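Side-chain contacts in phosphoribosylaminoimidazole-succinocarboxamide synthase (Thermotoga maritima, PDB 1KUT), which catalyses the ATP-dependent joining of L-aspartate to a carboxyaminoimidazole ribonucleotide, giving SAICAR in the de novo purine pathway: residues P213-K216 with Y217-V220; D204-R207 with R208-D212. All blocks are in the same frame, centred on the assembly; numbering follows the deposited sequence.

Contact 1 (P213-K216 with Y217-V220); sequences PLKK and YREV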
ATOM      1  N   PRO B 213      -3.522  32.172   4.575  1.00 38.89           N
ATOM      2  CA  PRO B 213      -3.557  30.995   3.704  1.00 38.44           C
ATOM      3  C   PRO B 213      -4.089  31.254   2.298  1.00 37.99           C
ATOM      4  O   PRO B 213      -3.602  30.672   1.328  1.00 38.28           O
ATOM      5  CB  PRO B 213      -4.438  30.026   4.486  1.00 38.78           C
ATOM      6  CG  PRO B 213      -4.172  30.414   5.918  1.00 38.82           C
ATOM      7  CD  PRO B 213      -4.226  31.908   5.841  1.00 38.65           C
ATOM      8  N   LEU B 214      -5.077  32.132   2.179  1.00 37.32           N
ATOM      9  CA  LEU B 214      -5.648  32.413   0.871  1.00 36.57           C
ATOM     10  C   LEU B 214      -4.605  32.916  -0.111  1.00 35.88           C
ATOM     11  O   LEU B 214      -4.834  32.886  -1.318  1.00 35.97           O
ATOM     12  CB  LEU B 214      -6.788  33.436   0.977  1.00 36.82           C
ATOM     13  CG  LEU B 214      -7.507  33.804  -0.335  1.00 37.18           C
ATOM     14  CD1 LEU B 214      -8.334  32.623  -0.836  1.00 37.03           C
ATOM     15  CD2 LEU B 214      -8.417  35.002  -0.102  1.00 37.51           C
ATOM     16  N   LYS B 215      -3.451  33.358   0.381  1.00 35.01           N
ATOM     17  CA  LYS B 215      -2.436  33.887  -0.527  1.00 34.20           C
ATOM     18  C   LYS B 215      -1.882  32.909  -1.569  1.00 33.34           C
ATOM     19  O   LYS B 215      -1.732  33.271  -2.743  1.00 32.87           O
ATOM     20  CB  LYS B 215      -1.277  34.508   0.254  1.00 34.71           C
ATOM     21  CG  LYS B 215      -0.293  35.210  -0.665  1.00 35.32           C
ATOM     22  CD  LYS B 215       0.380  36.384   0.008  1.00 35.96           C
ATOM     23  CE  LYS B 215       1.062  37.261  -1.028  1.00 36.34           C
ATOM     24  NZ  LYS B 215       1.570  38.527  -0.429  1.00 36.93           N
ATOM     25  N   LYS B 216      -1.567  31.682  -1.159  1.00 32.55           N
ATOM     26  CA  LYS B 216      -1.041  30.711  -2.115  1.00 31.91           C
ATOM     27  C   LYS B 216      -2.080  30.432  -3.195  1.00 31.39           C
ATOM     28  O   LYS B 216      -1.727  30.278  -4.370  1.00 31.49           O
ATOM     29  CB  LYS B 216      -0.646  29.393  -1.427  1.00 32.06           C
ATOM     30  CG  LYS B 216      -1.807  28.455  -1.098  1.00 32.64           C
ATOM     31  CD  LYS B 216      -1.303  27.085  -0.639  1.00 32.95           C
ATOM     32  CE  LYS B 216      -2.461  26.155  -0.261  1.00 33.22           C
ATOM     33  NZ  LYS B 216      -1.988  24.840   0.291  1.00 33.45           N
ATOM     34  N   TYR B 217      -3.355  30.375  -2.802  1.00 30.64           N
ATOM     35  CA  TYR B 217      -4.437  30.124  -3.750  1.00 30.05           C
ATOM     36  C   TYR B 217      -4.538  31.256  -4.759  1.00 29.95           C
ATOM     37  O   TYR B 217      -4.654  31.017  -5.968  1.00 29.69           O
ATOM     38  CB  TYR B 217      -5.782  29.980  -3.028  1.00 30.11           C
ATOM     39  CG  TYR B 217      -5.868  28.774  -2.124  1.00 30.67           C
ATOM     40  CD1 TYR B 217      -5.293  28.789  -0.852  1.00 30.96           C
ATOM     41  CD2 TYR B 217      -6.512  27.604  -2.545  1.00 30.92           C
ATOM     42  CE1 TYR B 217      -5.357  27.671  -0.016  1.00 30.99           C
ATOM     43  CE2 TYR B 217      -6.576  26.473  -1.720  1.00 31.07           C
ATOM     44  CZ  TYR B 217      -5.997  26.519  -0.456  1.00 31.36           C
ATOM     45  OH  TYR B 217      -6.053  25.425   0.370  1.00 31.44           O
ATOM     46  N   ARG B 218      -4.502  32.492  -4.266  1.00 29.52           N
ATOM     47  CA  ARG B 218      -4.588  33.637  -5.151  1.00 29.33           C
ATOM     48  C   ARG B 218      -3.439  33.579  -6.144  1.00 29.14           C
ATOM     49  O   ARG B 218      -3.643  33.773  -7.344  1.00 29.19           O
ATOM     50  CB  ARG B 218      -4.542  34.949  -4.358  1.00 29.87           C
ATOM     51  CG  ARG B 218      -5.775  35.208  -3.480  1.00 31.04           C
ATOM     52  CD  ARG B 218      -5.818  36.658  -2.997  1.00 32.02           C
ATOM     53  NE  ARG B 218      -4.552  37.058  -2.380  1.00 33.51           N
ATOM     54  CZ  ARG B 218      -4.277  36.987  -1.076  1.00 34.04           C
ATOM     55  NH1 ARG B 218      -5.183  36.536  -0.213  1.00 33.82           N
ATOM     56  NH2 ARG B 218      -3.074  37.352  -0.637  1.00 34.29           N
ATOM     57  N   GLU B 219      -2.235  33.293  -5.646  1.00 29.02           N
ATOM     58  CA  GLU B 219      -1.051  33.207  -6.502  1.00 28.94           C
ATOM     59  C   GLU B 219      -1.192  32.103  -7.552  1.00 28.03           C
ATOM     60  O   GLU B 219      -0.892  32.316  -8.728  1.00 27.46           O
ATOM     61  CB  GLU B 219       0.215  32.992  -5.649  1.00 30.27           C
ATOM     62  CG  GLU B 219       0.700  34.266  -4.931  1.00 32.11           C
ATOM     63  CD  GLU B 219       1.963  34.062  -4.084  1.00 33.20           C
ATOM     64  OE1 GLU B 219       2.416  35.038  -3.438  1.00 33.46           O
ATOM     65  OE2 GLU B 219       2.502  32.934  -4.058  1.00 34.26           O
ATOM     66  N   VAL B 220      -1.647  30.923  -7.138  1.00 27.51           N
ATOM     67  CA  VAL B 220      -1.841  29.826  -8.100  1.00 27.07           C
ATOM     68  C   VAL B 220      -2.813  30.250  -9.206  1.00 26.54           C
ATOM     69  O   VAL B 220      -2.513  30.111 -10.396  1.00 26.08           O
ATOM     70  CB  VAL B 220      -2.396  28.549  -7.418  1.00 27.08           C
ATOM     71  CG1 VAL B 220      -2.760  27.506  -8.472  1.00 26.75           C
ATOM     72  CG2 VAL B 220      -1.356  27.982  -6.473  1.00 26.99           C
TER
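Pro213 turns its carbonyl to Tyr217 in the opening turn of helix 214-229, where the carbonyls and side chains of 213-216 meet residues of the following turn, and Lys216 lies alongside its neighbour Tyr217. Pro213 O lies at the edge of the phenol ring, in the ring plane, 3.3 Å from Tyr217 CD1, while Tyr217 OH is hydrogen-bonded to Asp190. Leu214 is next: its O accepts Arg218 N at 3.0 Å in a nearly straight bond (163° at the hydrogen), the first of three alpha-helical bonds, continued by Glu219 N to Lys215 O and Val220 N to Lys216 O. The leucine side chain crosses that of Arg218 at about a right angle, with Leu214 CD2 at the guanidinium edge, 3.6 Å from Arg218 NH1. Arg218 reaches this place by folding back at chi3 (-51°), which lays its guanidinium over the first turn. Lys215 meets one face of that group with its CA, and Lys215 CB comes to 3.5 Å from Arg218 NH2. Further out, Lys215 CE passes Glu219 OE1, but the ammonium and the carboxylate stay apart, Lys215 NZ standing 4.7 Å from Glu219 OE1. Lys215 thus touches the carboxylate with its CE methylene, not with its ammonium. The salt bridges of this turn go to the preceding helix and its end, Glu219 OE2 to Arg208 and Arg218 NH1 to Asp212. Ile42 of helix 39-55 touches Leu214, Tyr217 and Arg218, so this turn packs against the body of the protein. Lys216 completes the set: with CG set between its backbone N and carbonyl carbon (chi1 79°) and the rest of the chain extended, it runs beside the tyrosine, pointing the same way, and brings Lys216 CE to 3.3 Å from Tyr217 CE1.

Contact 2 (D204-R207 with R208-D212); sequences DVYR and RDLGD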
ATOM      1  N   ASP B 204      10.236  31.066   5.072  1.00 46.68           N
ATOM      2  CA  ASP B 204       9.459  32.115   4.421  1.00 46.63           C
ATOM      3  C   ASP B 204       8.072  31.624   3.997  1.00 46.54           C
ATOM      4  O   ASP B 204       7.044  32.187   4.349  1.00 46.12           O
ATOM      5  CB  ASP B 204      10.240  32.599   3.199  1.00 46.98           C
ATOM      6  CG  ASP B 204      11.393  33.479   3.659  1.00 47.71           C
ATOM      7  OD1 ASP B 204      12.124  33.964   2.796  1.00 47.74           O
ATOM      8  OD2 ASP B 204      11.545  33.673   4.863  1.00 47.58           O
ATOM      9  N   VAL B 205       8.068  30.556   3.177  1.00 46.26           N
ATOM     10  CA  VAL B 205       6.798  30.017   2.708  1.00 45.77           C
ATOM     11  C   VAL B 205       5.818  29.794   3.862  1.00 45.18           C
ATOM     12  O   VAL B 205       4.649  30.156   3.808  1.00 45.17           O
ATOM     13  CB  VAL B 205       7.073  28.693   1.993  1.00 45.73           C
ATOM     14  CG1 VAL B 205       5.757  27.985   1.680  1.00 45.93           C
ATOM     15  CG2 VAL B 205       7.823  28.949   0.700  1.00 46.05           C
ATOM     16  N   TYR B 206       6.325  29.134   4.920  1.00 44.79           N
ATOM     17  CA  TYR B 206       5.478  28.861   6.075  1.00 44.76           C
ATOM     18  C   TYR B 206       4.920  30.149   6.684  1.00 44.38           C
ATOM     19  O   TYR B 206       3.835  30.181   7.250  1.00 44.48           O
ATOM     20  CB  TYR B 206       6.316  28.115   7.115  1.00 45.54           C
ATOM     21  CG  TYR B 206       5.734  26.769   7.364  1.00 46.79           C
ATOM     22  CD1 TYR B 206       4.845  26.583   8.419  1.00 47.23           C
ATOM     23  CD2 TYR B 206       6.100  25.683   6.569  1.00 47.04           C
ATOM     24  CE1 TYR B 206       4.324  25.323   8.676  1.00 47.62           C
ATOM     25  CE2 TYR B 206       5.586  24.421   6.832  1.00 47.59           C
ATOM     26  CZ  TYR B 206       4.706  24.239   7.884  1.00 47.87           C
ATOM     27  OH  TYR B 206       4.188  22.987   8.150  1.00 48.39           O
ATOM     28  N   ARG B 207       5.697  31.227   6.584  1.00 43.46           N
ATOM     29  CA  ARG B 207       5.324  32.511   7.164  1.00 42.43           C
ATOM     30  C   ARG B 207       4.086  33.095   6.499  1.00 42.08           C
ATOM     31  O   ARG B 207       3.092  33.339   7.173  1.00 41.95           O
ATOM     32  CB  ARG B 207       6.520  33.479   7.110  1.00 42.10           C
ATOM     33  CG  ARG B 207       6.646  34.826   7.823  1.00 41.48           C
ATOM     34  CD  ARG B 207       7.842  35.668   7.364  1.00 41.12           C
ATOM     35  NE  ARG B 207       7.902  36.449   6.125  1.00 41.17           N
ATOM     36  CZ  ARG B 207       7.188  37.471   5.617  1.00 41.08           C
ATOM     37  NH1 ARG B 207       6.085  38.074   6.023  1.00 41.27           N
ATOM     38  NH2 ARG B 207       7.830  37.905   4.528  1.00 41.19           N
ATOM     39  N   ARG B 208       4.139  33.330   5.190  1.00 41.85           N
ATOM     40  CA  ARG B 208       2.981  33.885   4.486  1.00 41.88           C
ATOM     41  C   ARG B 208       1.752  32.977   4.587  1.00 41.51           C
ATOM     42  O   ARG B 208       0.618  33.458   4.702  1.00 41.05           O
ATOM     43  CB  ARG B 208       3.354  34.190   3.023  1.00 42.35           C
ATOM     44  CG  ARG B 208       4.570  33.689   2.243  1.00 42.81           C
ATOM     45  CD  ARG B 208       3.790  33.270   0.990  1.00 43.58           C
ATOM     46  NE  ARG B 208       3.274  31.923   0.731  1.00 44.30           N
ATOM     47  CZ  ARG B 208       2.929  31.640  -0.538  1.00 44.56           C
ATOM     48  NH1 ARG B 208       3.774  32.364  -1.252  1.00 44.79           N
ATOM     49  NH2 ARG B 208       2.208  30.679  -1.123  1.00 44.51           N
ATOM     50  N   ASP B 209       1.977  31.668   4.542  1.00 41.21           N
ATOM     51  CA  ASP B 209       0.880  30.716   4.654  1.00 41.32           C
ATOM     52  C   ASP B 209       0.179  30.858   6.000  1.00 41.04           C
ATOM     53  O   ASP B 209      -1.039  30.706   6.093  1.00 41.14           O
ATOM     54  CB  ASP B 209       1.403  29.293   4.494  1.00 42.04           C
ATOM     55  CG  ASP B 209       1.646  28.929   3.049  1.00 42.83           C
ATOM     56  OD1 ASP B 209       1.697  29.858   2.203  1.00 43.47           O
ATOM     57  OD2 ASP B 209       1.790  27.719   2.766  1.00 43.12           O
ATOM     58  N   LEU B 210       0.952  31.134   7.047  1.00 40.68           N
ATOM     59  CA  LEU B 210       0.391  31.311   8.374  1.00 40.45           C
ATOM     60  C   LEU B 210      -0.175  32.719   8.483  1.00 40.49           C
ATOM     61  O   LEU B 210      -1.106  32.960   9.249  1.00 40.66           O
ATOM     62  CB  LEU B 210       1.460  31.074   9.440  1.00 40.22           C
ATOM     63  CG  LEU B 210       1.540  29.624   9.922  1.00 40.57           C
ATOM     64  CD1 LEU B 210       1.516  28.668   8.726  1.00 40.88           C
ATOM     65  CD2 LEU B 210       2.794  29.431  10.749  1.00 40.26           C
ATOM     66  N   GLY B 211       0.397  33.641   7.711  1.00 40.48           N
ATOM     67  CA  GLY B 211      -0.080  35.010   7.709  1.00 40.48           C
ATOM     68  C   GLY B 211      -1.509  34.996   7.199  1.00 40.55           C
ATOM     69  O   GLY B 211      -2.437  35.401   7.906  1.00 40.66           O
ATOM     70  N   ASP B 212      -1.680  34.542   5.959  1.00 40.41           N
ATOM     71  CA  ASP B 212      -3.006  34.419   5.350  1.00 39.97           C
ATOM     72  C   ASP B 212      -2.922  33.327   4.282  1.00 39.23           C
ATOM     73  O   ASP B 212      -2.310  33.493   3.227  1.00 38.86           O
ATOM     74  CB  ASP B 212      -3.482  35.751   4.758  1.00 40.31           C
ATOM     75  CG  ASP B 212      -2.833  36.076   3.442  1.00 40.61           C
ATOM     76  OD1 ASP B 212      -1.590  35.986   3.362  1.00 41.08           O
ATOM     77  OD2 ASP B 212      -3.570  36.426   2.491  1.00 40.60           O
TER
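Asp209 stands one helical turn beyond Val205, and its carboxylate shows how a surface helix, 202-211, can tie neighbouring side chains together. Asp209 OD1 accepts NE of Arg208 at 3.0 Å, a salt bridge that arrives on the anti side of the carboxylate, 30° out of its plane, although OD1 lies almost in the guanidinium plane of Arg208. The arginine chain bends at both chi2 and chi3 to make this turn, and its NH1 goes on to a second carboxylate, that of Glu219. The Asp209 and Val205 side chains lie side by side, Asp209 OD2 4.1 Å from Val205 CG1. The backbone acceptors are filled in order: Asp204 O takes Arg208 N, and Val205 O takes Asp209 N at 3.2 Å. Leu210 N gives mainly to Tyr206 O, at 3.0 Å, and weakly to Arg207 O, which also accepts Gly211 N at 2.8 Å. Arg208 O then accepts Asp212 N, whose residue leaves helical geometry while its OD2 pairs with Arg218. On another side, Leu210 CD1 meets Tyr206 CD1 at 3.9 Å, their side chains crossing at a slant. An alanine in place of Asp209 would probably leave Arg208 NE without its carboxylate mate, with the guanidinium held chiefly through its Glu219 bond. Placed between two carboxylates, the Arg208 charge is probably well compensated.

How the contacts relate
Contact 2 closes helix 202-211 and contact 1 opens helix 214-229, so the two contacts meet at the bend between consecutive helices; their centres lie 10 Å apart. Two salt bridges span the bend. Arg208 NH1 of contact 2 reaches Glu219 OE2 of contact 1 at 3.1 Å, and Asp212 OD2 of contact 2 meets Arg218 NH1 of contact 1 at 3.2 Å, so each contact supplies one cation and one anion. The settings differ: 213-220 is partly buried against the body of the chain, whereas 204-212 lies on the surface. The surface helix is thus joined to the more buried one by a reciprocal pair of salt bridges.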